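Local coordinates for protein class I SAM-dependent methyltransferase (Silicibacter pomeroyi DSS-3, PDB 3CVO) that is of unknown function but, as a class I methyltransferase-like protein with a Rossmann fold, probably transfers methyl groups from S-adenosylmethionine, at residues P12-P17 against A23-Y28; A69-N74 against T80-V85; L138-S143 against V148-D153. All coordinates share one frame; numbering follows the deposited sequence.

Following the chain from the N terminus, contact 1 closes first: the irregular lead-in 12-17 folds back on helix 18-30, with one helical turn, residues 18-22, between the segments. Contact 2 then closes the connection from helix 61-73 to edge strand 81-86, and contact 3 does the same for helix 133-143 and strand 148-152. The three lie in series, and none nests in or crosses another. Contact 1 lies about 17 Å, centre to centre, from each of the others and touches both, through Pro12 on Trp70 and through Leu24 and Ala27 on Leu151. Contacts 2 and 3 reach the same sheet on opposite sides of the chain's centre without touching.

Contact 1: P12-P17 against A23-Y28; sequences PELTMP and ALRMAY. With EDO (1,2-ethanediol), chain Q.
Met16 and Leu24 mark the closest backbone approach, their CA atoms 9.1 Å apart, a gap bridged by side chains alone. Residues 12-17 run as an irregular lead-in; Pro17 is the N-cap of helix 18-30, on which 23-28 are regular helix, with Tyr28 N hydrogen-bonded to Leu24 O. Leu24 is the buried centre of the contact. Its chi1 of 180° carries CG out toward the loop, and a chi2 of 101° turns one methyl to each partner. CD2 of Leu24 meets CD1 of Leu14 at 4.0 Å, the two leucines reaching out tip to tip. The selenomethionine Met16 instead crosses Leu24 at about a right angle: its CE lies 3.9 Å from Leu24 CD1, while SE passes 4.1 Å from Leu24 CB. A long, unbranched and flexible side chain suits this place, since it can span the gap and lie across a branched neighbour. At the exposed margin Arg25 stretches out from CG to NE, bringing NH2 within 4.3 Å of Leu14 CD2, a loose touch in which the methyl comes at the guanidinium obliquely. A 1,2-ethanediol, probably from the crystallisation liquor, sits beside it, with O1 near the plane of the guanidinium; its very short approach to Pro12 O is doubtful in detail. Leu24 CG lies 4.1 Å above one face of the Tyr28 ring, over its centre. The helix precedes the first strand, 33-37, and packs with its lead-in through Leu24 and Met16 on Leu127 of the central sheet, as in the Rossmann-like class I methyltransferase fold.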
ATOM      1  N   PRO A  12     -27.642  -6.299 -20.513  1.00 30.43           N
ATOM      2  CA  PRO A  12     -27.041  -6.708 -19.243  1.00 31.07           C
ATOM      3  C   PRO A  12     -28.053  -6.569 -18.145  1.00 30.36           C
ATOM      4  O   PRO A  12     -28.709  -5.545 -18.023  1.00 31.51           O
ATOM      5  CB  PRO A  12     -25.874  -5.721 -19.037  1.00 30.04           C
ATOM      6  CG  PRO A  12     -25.540  -5.251 -20.414  1.00 32.87           C
ATOM      7  CD  PRO A  12     -26.839  -5.272 -21.199  1.00 29.22           C
ATOM      8  N   GLU A  13     -28.162  -7.610 -17.354  1.00 32.38           N
ATOM      9  CA  GLU A  13     -29.164  -7.647 -16.302  1.00 35.57           C
ATOM     10  C   GLU A  13     -28.575  -7.212 -14.978  1.00 34.64           C
ATOM     11  O   GLU A  13     -27.449  -7.523 -14.653  1.00 34.31           O
ATOM     12  CB  GLU A  13     -29.758  -9.058 -16.154  1.00 39.09           C
ATOM     13  N   LEU A  14     -29.401  -6.488 -14.239  1.00 36.08           N
ATOM     14  CA  LEU A  14     -29.168  -6.133 -12.842  1.00 36.64           C
ATOM     15  C   LEU A  14     -29.586  -7.289 -11.942  1.00 38.55           C
ATOM     16  O   LEU A  14     -30.763  -7.577 -11.775  1.00 40.54           O
ATOM     17  CB  LEU A  14     -29.961  -4.864 -12.495  1.00 36.17           C
ATOM     18  CG  LEU A  14     -29.739  -4.224 -11.131  1.00 36.28           C
ATOM     19  CD1 LEU A  14     -28.325  -3.669 -11.027  1.00 33.39           C
ATOM     20  CD2 LEU A  14     -30.762  -3.132 -10.911  1.00 36.07           C
ATOM     21  N   THR A  15     -28.608  -7.960 -11.369  1.00 42.02           N
ATOM     22  CA  THR A  15     -28.878  -9.174 -10.571  1.00 45.67           C
ATOM     23  C   THR A  15     -29.121  -8.908  -9.082  1.00 44.23           C
ATOM     24  O   THR A  15     -28.787  -9.721  -8.220  1.00 48.23           O
ATOM     25  CB  THR A  15     -27.755 -10.192 -10.733  1.00 46.40           C
ATOM     26  OG1 THR A  15     -26.533  -9.515 -11.023  1.00 52.06           O
ATOM     27  CG2 THR A  15     -28.072 -11.117 -11.903  1.00 53.24           C
HETATM   28  N   MSE A  16     -29.697  -7.753  -8.794  1.00 40.38           N
HETATM   29  CA  MSE A  16     -29.999  -7.373  -7.427  1.00 37.01           C
HETATM   30  C   MSE A  16     -31.463  -7.656  -7.191  1.00 33.72           C
HETATM   31  O   MSE A  16     -32.283  -7.432  -8.061  1.00 34.13           O
HETATM   32  CB  MSE A  16     -29.765  -5.878  -7.204  1.00 35.09           C
HETATM   33  CG  MSE A  16     -28.379  -5.397  -7.480  1.00 38.94           C
HETATM   34 SE   MSE A  16     -28.169  -3.606  -6.729  0.75 33.88          SE
HETATM   35  CE  MSE A  16     -26.229  -3.481  -6.626  1.00 29.72           C
ATOM     36  N   PRO A  17     -31.807  -8.149  -6.002  1.00 30.71           N
ATOM     37  CA  PRO A  17     -33.217  -8.266  -5.734  1.00 28.22           C
ATOM     38  C   PRO A  17     -33.875  -6.885  -5.736  1.00 28.72           C
ATOM     39  O   PRO A  17     -33.191  -5.862  -5.819  1.00 26.22           O
ATOM     40  CB  PRO A  17     -33.262  -8.889  -4.331  1.00 28.14           C
ATOM     41  CG  PRO A  17     -31.937  -9.518  -4.147  1.00 30.69           C
ATOM     42  CD  PRO A  17     -30.986  -8.653  -4.894  1.00 32.09           C
ATOM     43  N   ALA A  23     -32.837   0.765  -4.328  1.00 26.24           N
ATOM     44  CA  ALA A  23     -31.901   1.626  -3.592  1.00 24.55           C
ATOM     45  C   ALA A  23     -30.847   2.149  -4.571  1.00 25.24           C
ATOM     46  O   ALA A  23     -30.455   3.302  -4.541  1.00 24.84           O
ATOM     47  CB  ALA A  23     -31.259   0.864  -2.448  1.00 24.02           C
ATOM     48  N   LEU A  24     -30.429   1.282  -5.469  1.00 25.01           N
ATOM     49  CA  LEU A  24     -29.397   1.620  -6.452  1.00 25.68           C
ATOM     50  C   LEU A  24     -29.947   2.681  -7.408  1.00 26.00           C
ATOM     51  O   LEU A  24     -29.277   3.652  -7.753  1.00 26.47           O
ATOM     52  CB  LEU A  24     -28.980   0.384  -7.258  1.00 23.30           C
ATOM     53  CG  LEU A  24     -27.906   0.683  -8.314  1.00 31.65           C
ATOM     54  CD1 LEU A  24     -26.592   0.250  -7.779  1.00 29.53           C
ATOM     55  CD2 LEU A  24     -28.189   0.041  -9.646  1.00 34.09           C
ATOM     56  N   ARG A  25     -31.178   2.474  -7.849  1.00 27.74           N
ATOM     57  CA  ARG A  25     -31.785   3.386  -8.820  1.00 27.33           C
ATOM     58  C   ARG A  25     -31.924   4.765  -8.211  1.00 26.61           C
ATOM     59  O   ARG A  25     -31.611   5.787  -8.837  1.00 25.31           O
ATOM     60  CB  ARG A  25     -33.144   2.869  -9.303  1.00 30.34           C
ATOM     61  CG  ARG A  25     -33.038   1.566 -10.095  1.00 39.67           C
ATOM     62  CD  ARG A  25     -34.416   1.123 -10.650  1.00 44.29           C
ATOM     63  NE  ARG A  25     -34.322  -0.181 -11.299  1.00 48.63           N
ATOM     64  CZ  ARG A  25     -34.142  -0.347 -12.606  1.00 56.43           C
ATOM     65  NH1 ARG A  25     -34.061   0.718 -13.400  1.00 55.30           N
ATOM     66  NH2 ARG A  25     -34.055  -1.571 -13.123  1.00 54.51           N
HETATM   67  N   MSE A  26     -32.351   4.791  -6.960  1.00 25.56           N
HETATM   68  CA  MSE A  26     -32.553   6.063  -6.273  1.00 27.67           C
HETATM   69  C   MSE A  26     -31.217   6.795  -6.102  1.00 24.93           C
HETATM   70  O   MSE A  26     -31.150   7.996  -6.324  1.00 24.79           O
HETATM   71  CB  MSE A  26     -33.238   5.868  -4.930  1.00 23.45           C
HETATM   72  CG  MSE A  26     -34.702   5.499  -5.069  1.00 44.02           C
HETATM   73 SE   MSE A  26     -35.523   5.034  -3.347  0.75 58.76          SE
HETATM   74  CE  MSE A  26     -37.301   4.512  -4.039  1.00 64.46           C
ATOM     75  N   ALA A  27     -30.154   6.056  -5.763  1.00 23.08           N
ATOM     76  CA  ALA A  27     -28.837   6.649  -5.527  1.00 23.01           C
ATOM     77  C   ALA A  27     -28.353   7.273  -6.815  1.00 23.62           C
ATOM     78  O   ALA A  27     -27.812   8.375  -6.836  1.00 22.85           O
ATOM     79  CB  ALA A  27     -27.820   5.581  -5.041  1.00 20.21           C
ATOM     80  N   TYR A  28     -28.553   6.532  -7.895  1.00 22.83           N
ATOM     81  CA  TYR A  28     -28.087   6.932  -9.228  1.00 21.82           C
ATOM     82  C   TYR A  28     -28.884   8.134  -9.751  1.00 24.10           C
ATOM     83  O   TYR A  28     -28.363   8.995 -10.466  1.00 23.76           O
ATOM     84  CB  TYR A  28     -28.187   5.761 -10.226  1.00 20.02           C
ATOM     85  CG  TYR A  28     -27.030   4.774 -10.143  1.00 23.57           C
ATOM     86  CD1 TYR A  28     -26.192   4.725  -9.033  1.00 22.77           C
ATOM     87  CD2 TYR A  28     -26.749   3.921 -11.194  1.00 23.81           C
ATOM     88  CE1 TYR A  28     -25.115   3.849  -8.989  1.00 21.84           C
ATOM     89  CE2 TYR A  28     -25.679   3.039 -11.156  1.00 22.83           C
ATOM     90  CZ  TYR A  28     -24.862   2.992 -10.053  1.00 23.68           C
ATOM     91  OH  TYR A  28     -23.755   2.091  -9.995  1.00 23.24           O
TER
HETATM   92  C1  EDO Q 214     -31.115  -2.506 -16.052  1.00 61.91           C
HETATM   93  O1  EDO Q 214     -32.521  -2.274 -16.196  1.00 66.27           O
HETATM   94  C2  EDO Q 214     -30.851  -3.952 -16.391  1.00 62.98           C
HETATM   95  O2  EDO Q 214     -30.521  -3.976 -17.779  1.00 64.58           O

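Contact 2: A69-N74 against T80-V85; sequences AWLAAN and TEVNIV
Leu71 contributes the largest buried surface here, and a single methyl, CD1, makes all its contacts with the strand. From helix 61-73 it reaches strand 81-86 at the level of Val82, the strand residue nearest to it in the backbone. CD1 of Leu71 presses on Val82 CG1 at 3.4 Å, tighter than usual van der Waals contact, with the two side chains crossing at about a right angle. The same Leu71 CD1 also rests 3.9 Å from CG1 of Ile84, two residues further along the strand. Because alternate strand residues face the same way, Val82 and Ile84 together present a surface of beta-branched carbons, which suit an extended backbone, while leucine supplies the longer arm needed from the helix: chi1 of -74° with an extended chi2 (170°) sends CD1 out to the strand. Just beyond, the helix ends: Asn74 is the first residue to leave helical angles, and its ND2 turns back to donate to Trp70 O at 2.9 Å, hovering over the rim of one face of the Trp70 indole. Val82 and Ile84 also meet Val54 and Ser56 of the adjacent strand. Helix against following strand is the second half of the beta-alpha-beta crossover 53-58, 61-73 and 81-86, at the edge of the Rossmann-like sheet.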
ATOM      1  N   ALA A  69     -19.817  -2.610 -26.677  1.00 17.36           N
ATOM      2  CA  ALA A  69     -20.622  -2.942 -27.838  1.00 17.28           C
ATOM      3  C   ALA A  69     -22.097  -2.683 -27.546  1.00 16.59           C
ATOM      4  O   ALA A  69     -22.835  -2.119 -28.351  1.00 19.42           O
ATOM      5  CB  ALA A  69     -20.380  -4.416 -28.272  1.00 13.89           C
ATOM      6  N   TRP A  70     -22.517  -3.095 -26.374  1.00 16.74           N
ATOM      7  CA  TRP A  70     -23.891  -2.878 -25.968  1.00 18.69           C
ATOM      8  C   TRP A  70     -24.245  -1.390 -26.014  1.00 19.45           C
ATOM      9  O   TRP A  70     -25.304  -1.009 -26.511  1.00 18.49           O
ATOM     10  CB  TRP A  70     -24.169  -3.438 -24.566  1.00 20.91           C
ATOM     11  CG  TRP A  70     -25.615  -3.534 -24.359  1.00 23.89           C
ATOM     12  CD1 TRP A  70     -26.447  -4.525 -24.811  1.00 30.23           C
ATOM     13  CD2 TRP A  70     -26.440  -2.567 -23.752  1.00 27.25           C
ATOM     14  NE1 TRP A  70     -27.732  -4.256 -24.467  1.00 26.72           N
ATOM     15  CE2 TRP A  70     -27.767  -3.049 -23.826  1.00 28.11           C
ATOM     16  CE3 TRP A  70     -26.194  -1.349 -23.131  1.00 26.56           C
ATOM     17  CZ2 TRP A  70     -28.840  -2.351 -23.295  1.00 35.10           C
ATOM     18  CZ3 TRP A  70     -27.257  -0.652 -22.604  1.00 32.84           C
ATOM     19  CH2 TRP A  70     -28.561  -1.155 -22.675  1.00 34.33           C
ATOM     20  N   LEU A  71     -23.324  -0.563 -25.513  1.00 21.12           N
ATOM     21  CA  LEU A  71     -23.566   0.866 -25.280  1.00 22.90           C
ATOM     22  C   LEU A  71     -23.526   1.602 -26.601  1.00 20.39           C
ATOM     23  O   LEU A  71     -24.209   2.612 -26.792  1.00 22.61           O
ATOM     24  CB  LEU A  71     -22.565   1.469 -24.275  1.00 23.55           C
ATOM     25  CG  LEU A  71     -22.800   1.068 -22.829  1.00 25.77           C
ATOM     26  CD1 LEU A  71     -21.618   1.516 -21.910  1.00 27.60           C
ATOM     27  CD2 LEU A  71     -24.129   1.675 -22.348  1.00 27.08           C
ATOM     28  N   ALA A  72     -22.798   1.025 -27.551  1.00 20.54           N
ATOM     29  CA  ALA A  72     -22.714   1.600 -28.909  1.00 20.98           C
ATOM     30  C   ALA A  72     -24.013   1.325 -29.649  1.00 19.60           C
ATOM     31  O   ALA A  72     -24.509   2.147 -30.421  1.00 20.30           O
ATOM     32  CB  ALA A  72     -21.506   1.041 -29.674  1.00 21.56           C
ATOM     33  N   ALA A  73     -24.581   0.165 -29.360  1.00 20.12           N
ATOM     34  CA  ALA A  73     -25.844  -0.273 -29.975  1.00 20.31           C
ATOM     35  C   ALA A  73     -27.034   0.421 -29.319  1.00 21.18           C
ATOM     36  O   ALA A  73     -28.117   0.541 -29.908  1.00 21.52           O
ATOM     37  CB  ALA A  73     -26.015  -1.772 -29.869  1.00 16.61           C
ATOM     38  N   ASN A  74     -26.798   0.867 -28.096  1.00 20.52           N
ATOM     39  CA  ASN A  74     -27.856   1.385 -27.191  1.00 23.09           C
ATOM     40  C   ASN A  74     -27.381   2.594 -26.431  1.00 24.14           C
ATOM     41  O   ASN A  74     -27.064   2.504 -25.223  1.00 24.59           O
ATOM     42  CB  ASN A  74     -28.244   0.323 -26.169  1.00 24.48           C
ATOM     43  CG  ASN A  74     -28.804  -0.894 -26.811  1.00 25.61           C
ATOM     44  OD1 ASN A  74     -29.938  -0.869 -27.255  1.00 28.18           O
ATOM     45  ND2 ASN A  74     -28.014  -1.962 -26.909  1.00 23.99           N
ATOM     46  N   THR A  80     -25.694  12.102 -21.023  1.00 22.11           N
ATOM     47  CA  THR A  80     -24.985  11.095 -20.237  1.00 21.15           C
ATOM     48  C   THR A  80     -23.838  10.473 -21.013  1.00 22.10           C
ATOM     49  O   THR A  80     -23.955  10.188 -22.194  1.00 22.15           O
ATOM     50  CB  THR A  80     -25.967  10.024 -19.745  1.00 16.78           C
ATOM     51  OG1 THR A  80     -26.825  10.625 -18.771  1.00 21.31           O
ATOM     52  CG2 THR A  80     -25.239   8.804 -19.135  1.00 22.21           C
ATOM     53  N   GLU A  81     -22.725  10.298 -20.314  1.00 23.48           N
ATOM     54  CA  GLU A  81     -21.486   9.722 -20.877  1.00 24.25           C
ATOM     55  C   GLU A  81     -21.101   8.513 -20.022  1.00 23.02           C
ATOM     56  O   GLU A  81     -21.135   8.585 -18.808  1.00 22.82           O
ATOM     57  CB  GLU A  81     -20.378  10.775 -20.858  1.00 28.36           C
ATOM     58  CG  GLU A  81     -19.002  10.258 -21.249  1.00 36.74           C
ATOM     59  CD  GLU A  81     -17.895  11.305 -21.102  1.00 49.61           C
ATOM     60  OE1 GLU A  81     -18.182  12.508 -21.320  1.00 56.44           O
ATOM     61  OE2 GLU A  81     -16.739  10.919 -20.781  1.00 45.69           O
ATOM     62  N   VAL A  82     -20.774   7.417 -20.663  1.00 22.05           N
ATOM     63  CA  VAL A  82     -20.414   6.200 -19.946  1.00 22.20           C
ATOM     64  C   VAL A  82     -19.066   5.705 -20.423  1.00 23.89           C
ATOM     65  O   VAL A  82     -18.879   5.415 -21.609  1.00 25.01           O
ATOM     66  CB  VAL A  82     -21.487   5.114 -20.139  1.00 23.90           C
ATOM     67  CG1 VAL A  82     -21.079   3.821 -19.414  1.00 28.88           C
ATOM     68  CG2 VAL A  82     -22.836   5.629 -19.663  1.00 22.03           C
ATOM     69  N   ASN A  83     -18.115   5.615 -19.496  0.50 22.05           N
ATOM     70  CA  ASN A  83     -16.772   5.139 -19.823  0.50 19.14           C
ATOM     71  C   ASN A  83     -16.455   3.840 -19.117  0.50 19.13           C
ATOM     72  O   ASN A  83     -16.258   3.794 -17.922  0.50 15.97           O
ATOM     73  CB  ASN A  83     -15.700   6.192 -19.480  0.50 20.89           C
ATOM     74  CG  ASN A  83     -15.954   7.516 -20.163  0.50 18.71           C
ATOM     75  OD1 ASN A  83     -16.035   8.555 -19.511  0.50 21.93           O
ATOM     76  ND2 ASN A  83     -16.132   7.482 -21.465  0.50 20.76           N
ATOM     77  N   ILE A  84     -16.360   2.790 -19.911  1.00 18.58           N
ATOM     78  CA  ILE A  84     -16.014   1.459 -19.419  1.00 20.65           C
ATOM     79  C   ILE A  84     -14.500   1.356 -19.473  1.00 23.42           C
ATOM     80  O   ILE A  84     -13.900   1.526 -20.528  1.00 22.32           O
ATOM     81  CB  ILE A  84     -16.601   0.322 -20.307  1.00 21.53           C
ATOM     82  CG1 ILE A  84     -18.126   0.425 -20.426  1.00 25.02           C
ATOM     83  CG2 ILE A  84     -16.129  -1.058 -19.777  1.00 18.38           C
ATOM     84  CD1 ILE A  84     -18.866   0.315 -19.103  1.00 20.05           C
ATOM     85  N   VAL A  85     -13.889   1.121 -18.316  1.00 22.14           N
ATOM     86  CA  VAL A  85     -12.415   1.144 -18.187  1.00 20.45           C
ATOM     87  C   VAL A  85     -11.872  -0.229 -17.821  1.00 19.93           C
ATOM     88  O   VAL A  85     -11.884  -0.622 -16.678  1.00 19.83           O
ATOM     89  CB  VAL A  85     -11.936   2.209 -17.151  1.00 19.70           C
ATOM     90  CG1 VAL A  85     -10.386   2.301 -17.149  1.00 18.32           C
ATOM     91  CG2 VAL A  85     -12.543   3.586 -17.411  1.00 21.95           C
TER

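Contact 3: L138-S143 against V148-D153; sequences LATAFS and VTLLFD
Thr140, projecting from helix 133-143 toward strand 148-152, meets both Val148 and Leu150, two residues on one face of the strand. Methyl carbons on the strand side make the meeting: Thr140 CG2 lies 3.9 Å from Val148 CG2, and Leu150 CD1 fits against the threonine's branch point, 3.8 Å from Thr140 OG1 and 3.9 Å from both CB and CG2. Thr140 carries its CG2 anti to the backbone N, while OG1 stands beside that N (chi1 -62°), where it can turn back along the helix. There the hydroxyl hydrogen-bonds to the carbonyl O of Cys136, one turn earlier. Ser143, near the helix end, behaves alike: its OG donates to Ala139 O at 2.7 Å, tilted 30° out of the carbonyl plane. The Leu150 side chain also touches Val126 and Val128 of the neighbouring strand and Leu168 of helix 165-168. Val148 is held in the sheet by backbone hydrogen bonding to Val182, on the antiparallel side, whereas Thr149 pairs with Asp124 and Val126 on the parallel side. This is the helix-to-strand half of the crossover 125-128, 133-143, 148-152. Chemically, threonine fits here because its hydroxyl finds an acceptor within its own helix, so that a polar group can be buried at an otherwise hydrocarbon interface and the remaining contact rests on dispersion and exclusion of water.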
ATOM      1  N   LEU A 138     -12.129   1.119   0.743  1.00 19.65           N
ATOM      2  CA  LEU A 138     -11.063   1.907   1.421  1.00 19.73           C
ATOM      3  C   LEU A 138     -10.435   2.952   0.522  1.00 22.09           C
ATOM      4  O   LEU A 138     -10.206   4.055   0.960  1.00 22.82           O
ATOM      5  CB  LEU A 138      -9.984   1.011   2.065  1.00 22.83           C
ATOM      6  CG  LEU A 138     -10.499   0.076   3.172  1.00 22.75           C
ATOM      7  CD1 LEU A 138      -9.247  -0.662   3.761  1.00 26.63           C
ATOM      8  CD2 LEU A 138     -11.331   0.760   4.213  1.00 30.65           C
ATOM      9  N   ALA A 139     -10.189   2.599  -0.726  1.00 21.18           N
ATOM     10  CA  ALA A 139      -9.665   3.526  -1.715  1.00 21.65           C
ATOM     11  C   ALA A 139     -10.557   4.764  -1.810  1.00 19.85           C
ATOM     12  O   ALA A 139     -10.074   5.870  -1.782  1.00 23.13           O
ATOM     13  CB  ALA A 139      -9.513   2.851  -3.065  1.00 20.94           C
ATOM     14  N   THR A 140     -11.870   4.538  -1.758  1.00 19.10           N
ATOM     15  CA  THR A 140     -12.826   5.623  -1.859  1.00 19.27           C
ATOM     16  C   THR A 140     -12.687   6.479  -0.619  1.00 19.73           C
ATOM     17  O   THR A 140     -12.537   7.691  -0.708  1.00 20.98           O
ATOM     18  CB  THR A 140     -14.268   5.083  -1.997  1.00 21.41           C
ATOM     19  OG1 THR A 140     -14.346   4.320  -3.203  1.00 17.96           O
ATOM     20  CG2 THR A 140     -15.311   6.210  -2.002  1.00 22.66           C
ATOM     21  N   ALA A 141     -12.682   5.830   0.544  1.00 21.24           N
ATOM     22  CA  ALA A 141     -12.680   6.559   1.836  1.00 20.94           C
ATOM     23  C   ALA A 141     -11.461   7.441   1.915  1.00 23.25           C
ATOM     24  O   ALA A 141     -11.508   8.574   2.372  1.00 22.30           O
ATOM     25  CB  ALA A 141     -12.698   5.599   3.049  1.00 22.84           C
ATOM     26  N   PHE A 142     -10.342   6.907   1.448  1.00 19.64           N
ATOM     27  CA  PHE A 142      -9.087   7.649   1.634  1.00 23.00           C
ATOM     28  C   PHE A 142      -8.847   8.662   0.508  1.00 23.75           C
ATOM     29  O   PHE A 142      -8.055   9.563   0.676  1.00 20.45           O
ATOM     30  CB  PHE A 142      -7.901   6.705   1.719  1.00 22.48           C
ATOM     31  CG  PHE A 142      -7.943   5.797   2.898  1.00 20.47           C
ATOM     32  CD1 PHE A 142      -8.227   6.282   4.139  1.00 25.31           C
ATOM     33  CD2 PHE A 142      -7.643   4.463   2.748  1.00 24.44           C
ATOM     34  CE1 PHE A 142      -8.271   5.454   5.211  1.00 23.61           C
ATOM     35  CE2 PHE A 142      -7.638   3.641   3.823  1.00 23.31           C
ATOM     36  CZ  PHE A 142      -7.976   4.144   5.066  1.00 21.15           C
ATOM     37  N   SER A 143      -9.583   8.542  -0.591  1.00 20.33           N
ATOM     38  CA  SER A 143      -9.292   9.341  -1.818  1.00 20.25           C
ATOM     39  C   SER A 143     -10.242  10.528  -2.052  1.00 20.76           C
ATOM     40  O   SER A 143      -9.927  11.505  -2.747  1.00 22.64           O
ATOM     41  CB  SER A 143      -9.281   8.460  -3.056  1.00 23.12           C
ATOM     42  OG  SER A 143      -8.253   7.479  -3.035  1.00 22.58           O
ATOM     43  N   VAL A 148     -19.380  11.119   0.090  1.00 20.31           N
ATOM     44  CA  VAL A 148     -20.111  10.323  -0.913  1.00 20.16           C
ATOM     45  C   VAL A 148     -20.990   9.241  -0.292  1.00 23.10           C
ATOM     46  O   VAL A 148     -20.865   8.868   0.894  1.00 23.34           O
ATOM     47  CB  VAL A 148     -19.166   9.688  -1.951  1.00 19.97           C
ATOM     48  CG1 VAL A 148     -18.264  10.740  -2.576  1.00 22.65           C
ATOM     49  CG2 VAL A 148     -18.343   8.554  -1.353  1.00 17.64           C
ATOM     50  N   THR A 149     -21.929   8.771  -1.108  1.00 21.35           N
ATOM     51  CA  THR A 149     -22.615   7.512  -0.842  1.00 22.35           C
ATOM     52  C   THR A 149     -21.850   6.402  -1.504  1.00 21.28           C
ATOM     53  O   THR A 149     -21.457   6.496  -2.665  1.00 21.65           O
ATOM     54  CB  THR A 149     -24.059   7.512  -1.390  1.00 24.41           C
ATOM     55  OG1 THR A 149     -24.786   8.528  -0.722  1.00 24.35           O
ATOM     56  CG2 THR A 149     -24.749   6.145  -1.175  1.00 19.47           C
ATOM     57  N   LEU A 150     -21.603   5.367  -0.718  1.00 19.57           N
ATOM     58  CA  LEU A 150     -21.005   4.116  -1.219  1.00 22.71           C
ATOM     59  C   LEU A 150     -21.968   2.981  -1.019  1.00 21.31           C
ATOM     60  O   LEU A 150     -22.527   2.758   0.044  1.00 22.33           O
ATOM     61  CB  LEU A 150     -19.624   3.839  -0.578  1.00 21.32           C
ATOM     62  CG  LEU A 150     -18.903   2.643  -1.222  1.00 22.93           C
ATOM     63  CD1 LEU A 150     -17.392   2.918  -1.348  1.00 21.72           C
ATOM     64  CD2 LEU A 150     -19.137   1.333  -0.510  1.00 22.83           C
ATOM     65  N   LEU A 151     -22.232   2.275  -2.107  1.00 20.95           N
ATOM     66  CA  LEU A 151     -23.091   1.100  -2.087  1.00 22.23           C
ATOM     67  C   LEU A 151     -22.206  -0.130  -2.271  1.00 23.43           C
ATOM     68  O   LEU A 151     -21.426  -0.226  -3.218  1.00 21.85           O
ATOM     69  CB  LEU A 151     -24.128   1.162  -3.213  1.00 20.85           C
ATOM     70  CG  LEU A 151     -25.033   2.395  -3.320  1.00 23.29           C
ATOM     71  CD1 LEU A 151     -25.915   2.343  -4.566  1.00 23.69           C
ATOM     72  CD2 LEU A 151     -25.842   2.604  -2.008  1.00 17.00           C
ATOM     73  N   PHE A 152     -22.284  -1.038  -1.329  1.00 22.23           N
ATOM     74  CA  PHE A 152     -21.404  -2.205  -1.323  1.00 21.21           C
ATOM     75  C   PHE A 152     -22.329  -3.426  -1.454  1.00 22.77           C
ATOM     76  O   PHE A 152     -23.049  -3.806  -0.524  1.00 21.51           O
ATOM     77  CB  PHE A 152     -20.618  -2.201  -0.020  1.00 20.71           C
ATOM     78  CG  PHE A 152     -19.435  -3.165   0.068  1.00 23.20           C
ATOM     79  CD1 PHE A 152     -19.530  -4.463  -0.347  1.00 20.10           C
ATOM     80  CD2 PHE A 152     -18.229  -2.745   0.629  1.00 24.77           C
ATOM     81  CE1 PHE A 152     -18.472  -5.348  -0.207  1.00 26.98           C
ATOM     82  CE2 PHE A 152     -17.164  -3.617   0.776  1.00 26.33           C
ATOM     83  CZ  PHE A 152     -17.290  -4.927   0.342  1.00 24.84           C
ATOM     84  N   ASP A 153     -22.297  -4.049  -2.619  1.00 23.73           N
ATOM     85  CA  ASP A 153     -23.162  -5.200  -2.859  1.00 25.15           C
ATOM     86  C   ASP A 153     -22.611  -6.493  -2.251  1.00 25.55           C
ATOM     87  O   ASP A 153     -21.396  -6.679  -2.142  1.00 27.17           O
ATOM     88  CB  ASP A 153     -23.423  -5.403  -4.334  1.00 25.38           C
ATOM     89  CG  ASP A 153     -24.706  -6.185  -4.596  1.00 31.29           C
ATOM     90  OD1 ASP A 153     -25.591  -6.334  -3.689  1.00 33.07           O
ATOM     91  OD2 ASP A 153     -24.838  -6.646  -5.741  1.00 33.71           O
TER